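Local coordinates for protein ATP-dependent DNA helicase (Mycobacterium smegmatis, PDB 5V9X) that probably couples ATP hydrolysis to 3'-to-5' movement along single-stranded DNA, unwinding RNA:DNA hybrids as a large helicase-related (Lhr) enzyme, at residues Gln99-Ser104 / Glu168-Met173; Pro105-Ala110 / Val142-Thr147; Val111-Asn116 / Val162-Pro167. One frame throughout, in Å; residues are numbered along the deposited sequence.

Contact 1: residues Gln99-Ser104 / Glu168-Met173; sequences QVLYVS and ESLFLM. With nucleotides of chain B.
The apolar part of this contact centres on Leu-170, which reaches from its helix to Leu-101 and Val-103 on strand 100-103. The two leucines meet through their methyl ends, their side chains crossing obliquely. Leu-101 CD2 lies 3.7 Å from Leu-170 CD1 and 4.0 Å from its CD2, so one strand methyl faces both branches of the helix leucine. Val-103, two residues further along the same face of the strand, makes a looser contact, with CG2 4.3 Å from Leu-170 CD2. Leu-170 holds CG anti to the backbone N (chi1 179°), which extends its branched end from the helix to the sheet. Leu-209 and Leu-212 of helix 200-213 continue this apolar layer, packing on Leu-170 and Leu-101 respectively.

The polar interactions belong to another side of the helix. Ser-169 OG donates a hydrogen bond of 2.6 Å to OP1 of nucleotide DC10 of chain B, while Glu-168 packs CB against C5' of the same nucleotide at 3.7 Å. The Glu-168 carboxylate is directed elsewhere, forming a salt bridge with Arg-201. A single helix thus joins the hydrophobic core to the DNA backbone, its adjacent residues serving the two tasks.

In topology this is a beta-alpha-beta crossover of a RecA-like helicase domain: helix 167-174 connects parallel strands 162-165 and 187-191 and packs on strand 100-103 between them. The Thr-Pro-Glu-Ser sequence at its start fits motif Ib of superfamily 2 helicases, consistent with its grip on the DNA backbone.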
loop_
_atom_site.group_PDB
_atom_site.type_symbol
_atom_site.label_atom_id
_atom_site.label_comp_id
_atom_site.label_asym_id
_atom_site.label_seq_id
_atom_site.Cartn_x
_atom_site.Cartn_y
_atom_site.Cartn_z
ATOM N N GLN A 99 28.178 0.615 8.663
ATOM C CA GLN A 99 28.144 -0.783 9.081
ATOM C C GLN A 99 26.746 -1.384 9.075
ATOM O O GLN A 99 26.582 -2.553 8.711
ATOM C CB GLN A 99 28.743 -0.926 10.483
ATOM C CG GLN A 99 30.235 -0.636 10.557
ATOM C CD GLN A 99 31.080 -1.797 10.074
ATOM O OE1 GLN A 99 30.969 -2.915 10.580
ATOM N NE2 GLN A 99 31.931 -1.539 9.086
ATOM N N VAL A 100 25.736 -0.620 9.481
ATOM C CA VAL A 100 24.355 -1.084 9.534
ATOM C C VAL A 100 23.519 -0.211 8.610
ATOM O O VAL A 100 23.672 1.014 8.595
ATOM C CB VAL A 100 23.800 -1.050 10.975
ATOM C CG1 VAL A 100 22.330 -1.449 10.999
ATOM C CG2 VAL A 100 24.618 -1.959 11.881
ATOM N N LEU A 101 22.640 -0.844 7.834
ATOM C CA LEU A 101 21.746 -0.141 6.919
ATOM C C LEU A 101 20.309 -0.497 7.275
ATOM O O LEU A 101 19.879 -1.639 7.084
ATOM C CB LEU A 101 22.053 -0.496 5.464
ATOM C CG LEU A 101 21.176 0.200 4.417
ATOM C CD1 LEU A 101 21.406 1.703 4.425
ATOM C CD2 LEU A 101 21.419 -0.375 3.033
ATOM N N TYR A 102 19.571 0.479 7.791
ATOM C CA TYR A 102 18.153 0.328 8.085
ATOM C C TYR A 102 17.348 1.025 6.996
ATOM O O TYR A 102 17.605 2.191 6.681
ATOM C CB TYR A 102 17.821 0.912 9.461
ATOM C CG TYR A 102 16.341 1.024 9.761
ATOM C CD1 TYR A 102 15.604 2.114 9.316
ATOM C CD2 TYR A 102 15.686 0.054 10.508
ATOM C CE1 TYR A 102 14.259 2.226 9.587
ATOM C CE2 TYR A 102 14.337 0.162 10.788
ATOM C CZ TYR A 102 13.627 1.251 10.321
ATOM O OH TYR A 102 12.282 1.377 10.589
ATOM N N VAL A 103 16.371 0.316 6.432
ATOM C CA VAL A 103 15.528 0.841 5.363
ATOM C C VAL A 103 14.087 0.879 5.852
ATOM O O VAL A 103 13.554 -0.142 6.306
ATOM C CB VAL A 103 15.643 0.001 4.079
ATOM C CG1 VAL A 103 14.739 0.566 2.995
ATOM C CG2 VAL A 103 17.086 -0.049 3.601
ATOM N N SER A 104 13.459 2.051 5.750
ATOM C CA SER A 104 12.065 2.248 6.108
ATOM C C SER A 104 11.275 2.759 4.910
ATOM O O SER A 104 11.745 3.647 4.191
ATOM C CB SER A 104 11.920 3.247 7.264
ATOM O OG SER A 104 10.557 3.580 7.475
ATOM N N GLU A 168 13.924 4.431 -2.042
ATOM C CA GLU A 168 14.224 5.393 -3.097
ATOM C C GLU A 168 15.588 6.037 -2.882
ATOM O O GLU A 168 16.383 6.164 -3.820
ATOM C CB GLU A 168 13.128 6.461 -3.161
ATOM C CG GLU A 168 11.791 5.986 -3.725
ATOM C CD GLU A 168 11.019 5.088 -2.771
ATOM O OE1 GLU A 168 11.401 4.998 -1.583
ATOM O OE2 GLU A 168 10.025 4.470 -3.212
ATOM N N SER A 169 15.881 6.451 -1.648
ATOM C CA SER A 169 17.149 7.124 -1.387
ATOM C C SER A 169 18.319 6.149 -1.423
ATOM O O SER A 169 19.420 6.518 -1.848
ATOM C CB SER A 169 17.096 7.854 -0.049
ATOM O OG SER A 169 16.434 9.099 -0.182
ATOM N N LEU A 170 18.108 4.908 -0.980
ATOM C CA LEU A 170 19.137 3.887 -1.157
ATOM C C LEU A 170 19.487 3.725 -2.628
ATOM O O LEU A 170 20.658 3.549 -2.984
ATOM C CB LEU A 170 18.676 2.552 -0.571
ATOM C CG LEU A 170 19.678 1.406 -0.735
ATOM C CD1 LEU A 170 20.976 1.730 -0.007
ATOM C CD2 LEU A 170 19.099 0.084 -0.250
ATOM N N PHE A 171 18.477 3.796 -3.496
ATOM C CA PHE A 171 18.713 3.758 -4.934
ATOM C C PHE A 171 19.597 4.917 -5.377
ATOM O O PHE A 171 20.497 4.741 -6.209
ATOM C CB PHE A 171 17.368 3.782 -5.659
ATOM C CG PHE A 171 17.466 3.702 -7.155
ATOM C CD1 PHE A 171 17.726 2.495 -7.784
ATOM C CD2 PHE A 171 17.252 4.828 -7.935
ATOM C CE1 PHE A 171 17.792 2.418 -9.160
ATOM C CE2 PHE A 171 17.318 4.755 -9.311
ATOM C CZ PHE A 171 17.587 3.549 -9.923
ATOM N N LEU A 172 19.368 6.109 -4.817
ATOM C CA LEU A 172 20.146 7.280 -5.212
ATOM C C LEU A 172 21.605 7.145 -4.794
ATOM O O LEU A 172 22.511 7.464 -5.574
ATOM C CB LEU A 172 19.531 8.544 -4.611
ATOM C CG LEU A 172 18.074 8.811 -4.998
ATOM C CD1 LEU A 172 17.542 10.063 -4.313
ATOM C CD2 LEU A 172 17.937 8.923 -6.504
ATOM N N MET A 173 21.853 6.673 -3.572
ATOM C CA MET A 173 23.228 6.525 -3.110
ATOM C C MET A 173 23.970 5.471 -3.921
ATOM O O MET A 173 25.162 5.625 -4.210
ATOM C CB MET A 173 23.246 6.176 -1.626
ATOM C CG MET A 173 22.568 7.208 -0.746
ATOM S SD MET A 173 22.747 6.823 0.998
ATOM C CE MET A 173 24.533 6.898 1.166
ATOM P P DC B 10 12.649 9.858 -0.141
ATOM O OP1 DC B 10 13.882 9.044 -0.051
ATOM O OP2 DC B 10 12.292 10.792 0.948
ATOM O "O5'" DC B 10 12.695 10.716 -1.483
ATOM C "C5'" DC B 10 13.202 10.146 -2.669
ATOM C "C4'" DC B 10 13.078 11.128 -3.813
ATOM O "O4'" DC B 10 11.703 11.184 -4.259
ATOM C "C3'" DC B 10 13.471 12.569 -3.464
ATOM O "O3'" DC B 10 14.470 13.019 -4.345
ATOM C "C2'" DC B 10 12.174 13.365 -3.639
ATOM C "C1'" DC B 10 11.415 12.504 -4.631
ATOM N N1 DC B 10 9.943 12.705 -4.589
ATOM C C2 DC B 10 9.225 12.768 -5.785
ATOM O O2 DC B 10 9.833 12.644 -6.856
ATOM N N3 DC B 10 7.882 12.957 -5.738
ATOM C C4 DC B 10 7.269 13.083 -4.558
ATOM N N4 DC B 10 5.945 13.270 -4.557
ATOM C C5 DC B 10 7.988 13.025 -3.326
ATOM C C6 DC B 10 9.309 12.837 -3.388
#

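Contact 2: residues Pro105-Ala110 / Val142-Thr147; sequences PLKALA and VRSGDT. With nucleotides of chain B.
Asp-146 OD2 has two partners: the ammonium group of Lys-107, which forms a salt bridge across the contact, and a glycerol probably left from crystallisation. The ion pair is loose, its side chains crossing at about a right angle, with NZ of Lys-107 3.4 Å from OD2 and 3.5 Å from OD1 of Asp-146, both weak as hydrogen bonds. A bend at chi3 (-63°) shapes the lysine chain, whose CD passes 3.3 Å from OP2 of DC10 of chain B.

Lys-107 N points almost straight at OP1 of DG9 of chain B (2.7 Å, 175°), at the first turn of helix 107-116, whose dipole would probably favour an anion there. From the other segment, Gly-145 N donates to OP2 of DC10 of chain B at 2.9 Å. The type I beta turn Ser-144 to Thr-147 that carries this amide is braced internally: Asp-146 N bonds to Ser-144 OG, making an ST turn, and Ser-144 N donates to Thr-147 OG1 at 3.1 Å. Two nucleotides beyond DC10, NH2 of Arg-143 donates a hydrogen bond to OP1 of DG12 of chain B, in the guanidinium plane, at its edge.

The chain just after two parallel strands thus takes the successive phosphates of DG9 and DC10. The Ser-Pro-Leu-Lys sequence ending in Lys-107 fits motif Ia of superfamily 2 helicases, a DNA-backbone site of the first RecA-like domain.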
loop_
_atom_site.group_PDB
_atom_site.type_symbol
_atom_site.label_atom_id
_atom_site.label_comp_id
_atom_site.label_asym_id
_atom_site.label_seq_id
_atom_site.Cartn_x
_atom_site.Cartn_y
_atom_site.Cartn_z
ATOM N N PRO A 105 10.074 2.225 4.670
ATOM C CA PRO A 105 9.250 2.752 3.570
ATOM C C PRO A 105 8.668 4.126 3.853
ATOM O O PRO A 105 8.252 4.808 2.908
ATOM C CB PRO A 105 8.146 1.699 3.419
ATOM C CG PRO A 105 8.054 1.057 4.767
ATOM C CD PRO A 105 9.445 1.077 5.344
ATOM N N LEU A 106 8.630 4.558 5.112
ATOM C CA LEU A 106 8.078 5.850 5.495
ATOM C C LEU A 106 9.164 6.724 6.110
ATOM O O LEU A 106 9.996 6.242 6.889
ATOM C CB LEU A 106 6.923 5.681 6.488
ATOM C CG LEU A 106 5.651 5.023 5.951
ATOM C CD1 LEU A 106 4.684 4.739 7.082
ATOM C CD2 LEU A 106 5.001 5.909 4.905
ATOM N N LYS A 107 9.149 8.013 5.760
ATOM C CA LYS A 107 10.130 8.945 6.311
ATOM C C LYS A 107 9.935 9.132 7.811
ATOM O O LYS A 107 10.906 9.126 8.578
ATOM C CB LYS A 107 10.042 10.293 5.594
ATOM C CG LYS A 107 10.500 10.266 4.151
ATOM C CD LYS A 107 10.559 11.667 3.560
ATOM C CE LYS A 107 9.187 12.319 3.527
ATOM N NZ LYS A 107 9.222 13.639 2.839
ATOM N N ALA A 108 8.684 9.312 8.246
ATOM C CA ALA A 108 8.403 9.535 9.661
ATOM C C ALA A 108 8.972 8.416 10.525
ATOM O O ALA A 108 9.585 8.669 11.569
ATOM C CB ALA A 108 6.898 9.665 9.880
ATOM N N LEU A 109 8.782 7.165 10.097
ATOM C CA LEU A 109 9.370 6.041 10.819
ATOM C C LEU A 109 10.892 6.132 10.842
ATOM O O LEU A 109 11.518 5.870 11.876
ATOM C CB LEU A 109 8.923 4.721 10.187
ATOM C CG LEU A 109 9.624 3.463 10.700
ATOM C CD1 LEU A 109 9.510 3.369 12.211
ATOM C CD2 LEU A 109 9.051 2.218 10.040
ATOM N N ALA A 110 11.502 6.506 9.712
ATOM C CA ALA A 110 12.956 6.618 9.654
ATOM C C ALA A 110 13.476 7.598 10.697
ATOM O O ALA A 110 14.469 7.321 11.382
ATOM C CB ALA A 110 13.392 7.044 8.252
ATOM N N VAL A 142 20.481 9.865 9.066
ATOM C CA VAL A 142 19.261 9.679 8.288
ATOM C C VAL A 142 19.457 10.347 6.937
ATOM O O VAL A 142 19.790 11.538 6.869
ATOM C CB VAL A 142 18.024 10.250 8.998
ATOM C CG1 VAL A 142 16.807 10.166 8.087
ATOM C CG2 VAL A 142 17.764 9.499 10.278
ATOM N N ARG A 143 19.246 9.585 5.866
ATOM C CA ARG A 143 19.284 10.106 4.505
ATOM C C ARG A 143 17.924 9.868 3.864
ATOM O O ARG A 143 17.563 8.724 3.567
ATOM C CB ARG A 143 20.397 9.451 3.692
ATOM C CG ARG A 143 20.295 9.704 2.196
ATOM C CD ARG A 143 20.344 11.189 1.855
ATOM N NE ARG A 143 20.031 11.417 0.449
ATOM C CZ ARG A 143 20.894 11.237 -0.546
ATOM N NH1 ARG A 143 22.129 10.827 -0.291
ATOM N NH2 ARG A 143 20.524 11.464 -1.799
ATOM N N SER A 144 17.172 10.946 3.662
ATOM C CA SER A 144 15.902 10.900 2.951
ATOM C C SER A 144 15.847 12.108 2.026
ATOM O O SER A 144 16.826 12.844 1.876
ATOM C CB SER A 144 14.723 10.873 3.930
ATOM O OG SER A 144 14.534 12.146 4.526
ATOM N N GLY A 145 14.687 12.319 1.403
ATOM C CA GLY A 145 14.506 13.487 0.561
ATOM C C GLY A 145 14.575 14.799 1.312
ATOM O O GLY A 145 14.849 15.839 0.704
ATOM N N ASP A 146 14.343 14.777 2.624
ATOM C CA ASP A 146 14.375 15.990 3.428
ATOM C C ASP A 146 15.785 16.438 3.785
ATOM O O ASP A 146 15.950 17.541 4.320
ATOM C CB ASP A 146 13.567 15.790 4.713
ATOM C CG ASP A 146 12.099 15.551 4.441
ATOM O OD1 ASP A 146 11.563 16.155 3.488
ATOM O OD2 ASP A 146 11.481 14.755 5.179
ATOM N N THR A 147 16.793 15.627 3.506
ATOM C CA THR A 147 18.158 15.981 3.875
ATOM C C THR A 147 18.661 17.128 3.010
ATOM O O THR A 147 18.707 16.991 1.780
ATOM C CB THR A 147 19.081 14.778 3.727
ATOM O OG1 THR A 147 18.520 13.656 4.419
ATOM C CG2 THR A 147 20.439 15.102 4.314
ATOM P P DG B 9 6.562 9.053 2.757
ATOM O OP1 DG B 9 7.185 8.810 4.077
ATOM O OP2 DG B 9 5.756 10.275 2.527
ATOM O "O5'" DG B 9 7.695 8.995 1.641
ATOM C "C5'" DG B 9 8.416 7.789 1.434
ATOM C "C4'" DG B 9 9.292 7.890 0.201
ATOM O "O4'" DG B 9 8.459 7.867 -0.985
ATOM C "C3'" DG B 9 10.134 9.157 0.114
ATOM O "O3'" DG B 9 11.426 8.843 -0.376
ATOM C "C2'" DG B 9 9.356 10.037 -0.863
ATOM C "C1'" DG B 9 8.706 9.008 -1.778
ATOM N N9 DG B 9 7.433 9.451 -2.336
ATOM C C8 DG B 9 6.309 9.814 -1.636
ATOM N N7 DG B 9 5.313 10.164 -2.399
ATOM C C5 DG B 9 5.803 10.021 -3.688
ATOM C C6 DG B 9 5.172 10.254 -4.930
ATOM O O6 DG B 9 4.017 10.648 -5.142
ATOM N N1 DG B 9 6.022 9.986 -6.000
ATOM C C2 DG B 9 7.320 9.545 -5.881
ATOM N N2 DG B 9 7.985 9.340 -7.030
ATOM N N3 DG B 9 7.925 9.321 -4.719
ATOM C C4 DG B 9 7.107 9.581 -3.669
ATOM P P DC B 10 12.649 9.858 -0.141
ATOM O OP1 DC B 10 13.882 9.044 -0.051
ATOM O OP2 DC B 10 12.292 10.792 0.948
ATOM O "O5'" DC B 10 12.695 10.716 -1.483
ATOM C "C5'" DC B 10 13.202 10.146 -2.669
ATOM C "C4'" DC B 10 13.078 11.128 -3.813
ATOM O "O4'" DC B 10 11.703 11.184 -4.259
ATOM C "C3'" DC B 10 13.471 12.569 -3.464
ATOM O "O3'" DC B 10 14.470 13.019 -4.345
ATOM C "C2'" DC B 10 12.174 13.365 -3.639
ATOM C "C1'" DC B 10 11.415 12.504 -4.631
ATOM N N1 DC B 10 9.943 12.705 -4.589
ATOM C C2 DC B 10 9.225 12.768 -5.785
ATOM O O2 DC B 10 9.833 12.644 -6.856
ATOM N N3 DC B 10 7.882 12.957 -5.738
ATOM C C4 DC B 10 7.269 13.083 -4.558
ATOM N N4 DC B 10 5.945 13.270 -4.557
ATOM C C5 DC B 10 7.988 13.025 -3.326
ATOM C C6 DC B 10 9.309 12.837 -3.388
ATOM P P DG B 12 21.398 12.744 -4.815
ATOM O OP1 DG B 12 21.486 11.442 -4.117
ATOM O OP2 DG B 12 21.296 13.999 -4.038
ATOM O "O5'" DG B 12 22.651 12.855 -5.785
ATOM C "C5'" DG B 12 22.739 11.997 -6.900
ATOM C "C4'" DG B 12 23.625 12.602 -7.961
ATOM O "O4'" DG B 12 23.036 13.836 -8.427
ATOM C "C3'" DG B 12 25.037 12.937 -7.487
ATOM O "O3'" DG B 12 25.978 12.314 -8.334
ATOM C "C2'" DG B 12 25.118 14.467 -7.562
ATOM C "C1'" DG B 12 24.027 14.820 -8.561
ATOM N N9 DG B 12 23.405 16.113 -8.300
ATOM C C8 DG B 12 23.072 16.637 -7.073
ATOM N N7 DG B 12 22.517 17.815 -7.144
ATOM C C5 DG B 12 22.475 18.089 -8.506
ATOM C C6 DG B 12 21.979 19.223 -9.192
ATOM O O6 DG B 12 21.464 20.244 -8.715
ATOM N N1 DG B 12 22.130 19.098 -10.572
ATOM C C2 DG B 12 22.688 18.012 -11.207
ATOM N N2 DG B 12 22.746 18.073 -12.546
ATOM N N3 DG B 12 23.155 16.942 -10.575
ATOM C C4 DG B 12 23.016 17.050 -9.231
#

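Contact 3: residues Val111-Asn116 / Val162-Pro167. With nucleotides of chain B.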
loop_
_atom_site.group_PDB
_atom_site.type_symbol
_atom_site.label_atom_id
_atom_site.label_comp_id
_atom_site.label_asym_id
_atom_site.label_seq_id
_atom_site.Cartn_x
_atom_site.Cartn_y
_atom_site.Cartn_z
ATOM N N VAL A 111 12.810 8.746 10.838
ATOM C CA VAL A 111 13.220 9.728 11.836
ATOM C C VAL A 111 12.917 9.224 13.243
ATOM O O VAL A 111 13.692 9.452 14.180
ATOM C CB VAL A 111 12.542 11.081 11.549
ATOM C CG1 VAL A 111 12.715 12.035 12.717
ATOM C CG2 VAL A 111 13.106 11.691 10.274
ATOM N N ASP A 112 11.796 8.521 13.416
ATOM C CA ASP A 112 11.457 8.008 14.739
ATOM C C ASP A 112 12.436 6.930 15.190
ATOM O O ASP A 112 12.732 6.828 16.387
ATOM C CB ASP A 112 10.027 7.469 14.750
ATOM C CG ASP A 112 9.464 7.351 16.152
ATOM O OD1 ASP A 112 9.464 8.367 16.879
ATOM O OD2 ASP A 112 9.015 6.247 16.526
ATOM N N VAL A 113 12.949 6.124 14.258
ATOM C CA VAL A 113 13.956 5.131 14.617
ATOM C C VAL A 113 15.242 5.816 15.062
ATOM O O VAL A 113 15.892 5.381 16.021
ATOM C CB VAL A 113 14.204 4.163 13.446
ATOM C CG1 VAL A 113 15.369 3.242 13.756
ATOM C CG2 VAL A 113 12.960 3.346 13.163
ATOM N N GLU A 114 15.632 6.897 14.377
ATOM C CA GLU A 114 16.845 7.611 14.763
ATOM C C GLU A 114 16.740 8.138 16.185
ATOM O O GLU A 114 17.692 8.035 16.968
ATOM C CB GLU A 114 17.126 8.761 13.798
ATOM C CG GLU A 114 18.330 9.596 14.216
ATOM C CD GLU A 114 18.550 10.818 13.350
ATOM O OE1 GLU A 114 17.561 11.359 12.811
ATOM O OE2 GLU A 114 19.719 11.239 13.210
ATOM N N ARG A 115 15.585 8.703 16.537
ATOM C CA ARG A 115 15.402 9.236 17.881
ATOM C C ARG A 115 15.380 8.121 18.920
ATOM O O ARG A 115 15.949 8.269 20.008
ATOM C CB ARG A 115 14.116 10.057 17.940
ATOM C CG ARG A 115 13.826 10.652 19.297
ATOM C CD ARG A 115 12.760 11.721 19.207
ATOM N NE ARG A 115 12.568 12.384 20.492
ATOM C CZ ARG A 115 11.801 13.452 20.678
ATOM N NH1 ARG A 115 11.144 13.991 19.658
ATOM N NH2 ARG A 115 11.693 13.982 21.887
ATOM N N ASN A 116 14.738 6.996 18.600
ATOM C CA ASN A 116 14.610 5.901 19.555
ATOM C C ASN A 116 15.893 5.101 19.725
ATOM O O ASN A 116 16.033 4.390 20.726
ATOM C CB ASN A 116 13.475 4.967 19.138
ATOM C CG ASN A 116 12.122 5.448 19.624
ATOM O OD1 ASN A 116 11.513 6.333 19.025
ATOM N ND2 ASN A 116 11.646 4.865 20.721
ATOM N N VAL A 162 25.434 3.722 11.517
ATOM C CA VAL A 162 24.078 3.254 11.251
ATOM C C VAL A 162 23.437 4.242 10.287
ATOM O O VAL A 162 23.151 5.387 10.658
ATOM C CB VAL A 162 23.252 3.128 12.537
ATOM C CG1 VAL A 162 21.830 2.687 12.212
ATOM C CG2 VAL A 162 23.915 2.162 13.508
ATOM N N LEU A 163 23.207 3.808 9.053
ATOM C CA LEU A 163 22.537 4.630 8.054
ATOM C C LEU A 163 21.064 4.249 7.997
ATOM O O LEU A 163 20.725 3.084 7.764
ATOM C CB LEU A 163 23.178 4.473 6.675
ATOM C CG LEU A 163 22.574 5.395 5.615
ATOM C CD1 LEU A 163 22.835 6.855 5.969
ATOM C CD2 LEU A 163 23.106 5.068 4.228
ATOM N N ILE A 164 20.197 5.231 8.216
ATOM C CA ILE A 164 18.752 5.074 8.103
ATOM C C ILE A 164 18.313 5.787 6.833
ATOM O O ILE A 164 18.695 6.940 6.603
ATOM C CB ILE A 164 18.030 5.646 9.336
ATOM C CG1 ILE A 164 18.452 4.896 10.603
ATOM C CG2 ILE A 164 16.529 5.591 9.147
ATOM C CD1 ILE A 164 17.946 5.531 11.880
ATOM N N THR A 165 17.522 5.110 6.005
ATOM C CA THR A 165 17.155 5.673 4.711
ATOM C C THR A 165 15.884 4.996 4.207
ATOM O O THR A 165 15.275 4.174 4.899
ATOM C CB THR A 165 18.306 5.528 3.709
ATOM O OG1 THR A 165 17.928 6.114 2.459
ATOM C CG2 THR A 165 18.649 4.058 3.491
ATOM N N THR A 166 15.490 5.353 2.993
ATOM C CA THR A 166 14.348 4.805 2.280
ATOM C C THR A 166 14.817 3.965 1.096
ATOM O O THR A 166 15.987 4.022 0.702
ATOM C CB THR A 166 13.438 5.939 1.787
ATOM O OG1 THR A 166 14.168 6.786 0.889
ATOM C CG2 THR A 166 12.920 6.761 2.958
ATOM N N PRO A 167 13.929 3.153 0.509
ATOM C CA PRO A 167 14.325 2.430 -0.710
ATOM C C PRO A 167 14.695 3.361 -1.848
ATOM O O PRO A 167 15.686 3.120 -2.548
ATOM C CB PRO A 167 13.083 1.588 -1.038
ATOM C CG PRO A 167 12.364 1.449 0.259
ATOM C CD PRO A 167 12.594 2.739 0.981
ATOM P P DC B 10 12.649 9.858 -0.141
ATOM O OP1 DC B 10 13.882 9.044 -0.051
ATOM O OP2 DC B 10 12.292 10.792 0.948
ATOM O "O5'" DC B 10 12.695 10.716 -1.483
ATOM C "C5'" DC B 10 13.202 10.146 -2.669
ATOM C "C4'" DC B 10 13.078 11.128 -3.813
ATOM O "O4'" DC B 10 11.703 11.184 -4.259
ATOM C "C3'" DC B 10 13.471 12.569 -3.464
ATOM O "O3'" DC B 10 14.470 13.019 -4.345
ATOM C "C2'" DC B 10 12.174 13.365 -3.639
ATOM C "C1'" DC B 10 11.415 12.504 -4.631
ATOM N N1 DC B 10 9.943 12.705 -4.589
ATOM C C2 DC B 10 9.225 12.768 -5.785
ATOM O O2 DC B 10 9.833 12.644 -6.856
ATOM N N3 DC B 10 7.882 12.957 -5.738
ATOM C C4 DC B 10 7.269 13.083 -4.558
ATOM N N4 DC B 10 5.945 13.270 -4.557
ATOM C C5 DC B 10 7.988 13.025 -3.326
ATOM C C6 DC B 10 9.309 12.837 -3.388
#
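Val-113 and Glu-114 of helix 107-116 both meet one methyl group, CD1 of Ile-164. Just before them Asp-112, on the side away from the sheet, forms a salt bridge with Lys-372 of helix 361-372, linking this layer to the neighbouring helicase domain. Within residues 111-116, Val-113 is the first to press on the strand, setting CG1 3.9 Å from Ile-164 CD1 as the two side chains cross. Glu-114 comes next and meets the same methyl mainly near its backbone: Ile-164 CD1 lies 3.7 Å from Glu-114 N and 3.8 Å from Glu-114 CB. The isoleucine CG1 stands anti to its own carbonyl carbon (chi1 -62°), and a nearly straight chi2 (171°) carries CD1 outward to the helix. Beyond CB the extended glutamate chain lies over strand 140-143, packing on Val-140 and Val-142.

Past the strand, Thr-166 N-caps the following helix, its OG1 accepting from Ser-169 N. The modelled 2.5 Å from Thr-166 OG1 to OP1 of DC10 of chain B is very short, which leaves the exact length of that bond doubtful.

The side chain of Val-113 is about 8 Å from the bound AMP-PNP and about 7 Å from the magnesium ion. Helix 107-116 lies between helix 361-372 and one face of the parallel sheet, where Ile-164 rises from strand 162-165 between Tyr-102 of strand 100-103 and Val-140 and Val-142 of strand 140-143.

Contacts 1 and 3 are buried and largely apolar, whereas contact 2 is partly buried and dominated by charge and phosphate binding. Together they sandwich one sheet: helix 107-116 serves contacts 2 and 3 on one face, and helix 167-174 serves contact 1 on the other. Neighbouring strands 100-103 and 162-165 join contacts 1 and 3 through backbone bonds, among them Tyr-102 N to Leu-163 O. Strand 140-143 is similarly paired with 162-165, tying contact 2 to contact 3. Chemistry follows position: methyl groups fill the layers between helices and sheet, while hydroxyls, amides and cations gather at the strand ends. There DC10 of chain B is held by residues from all three contacts.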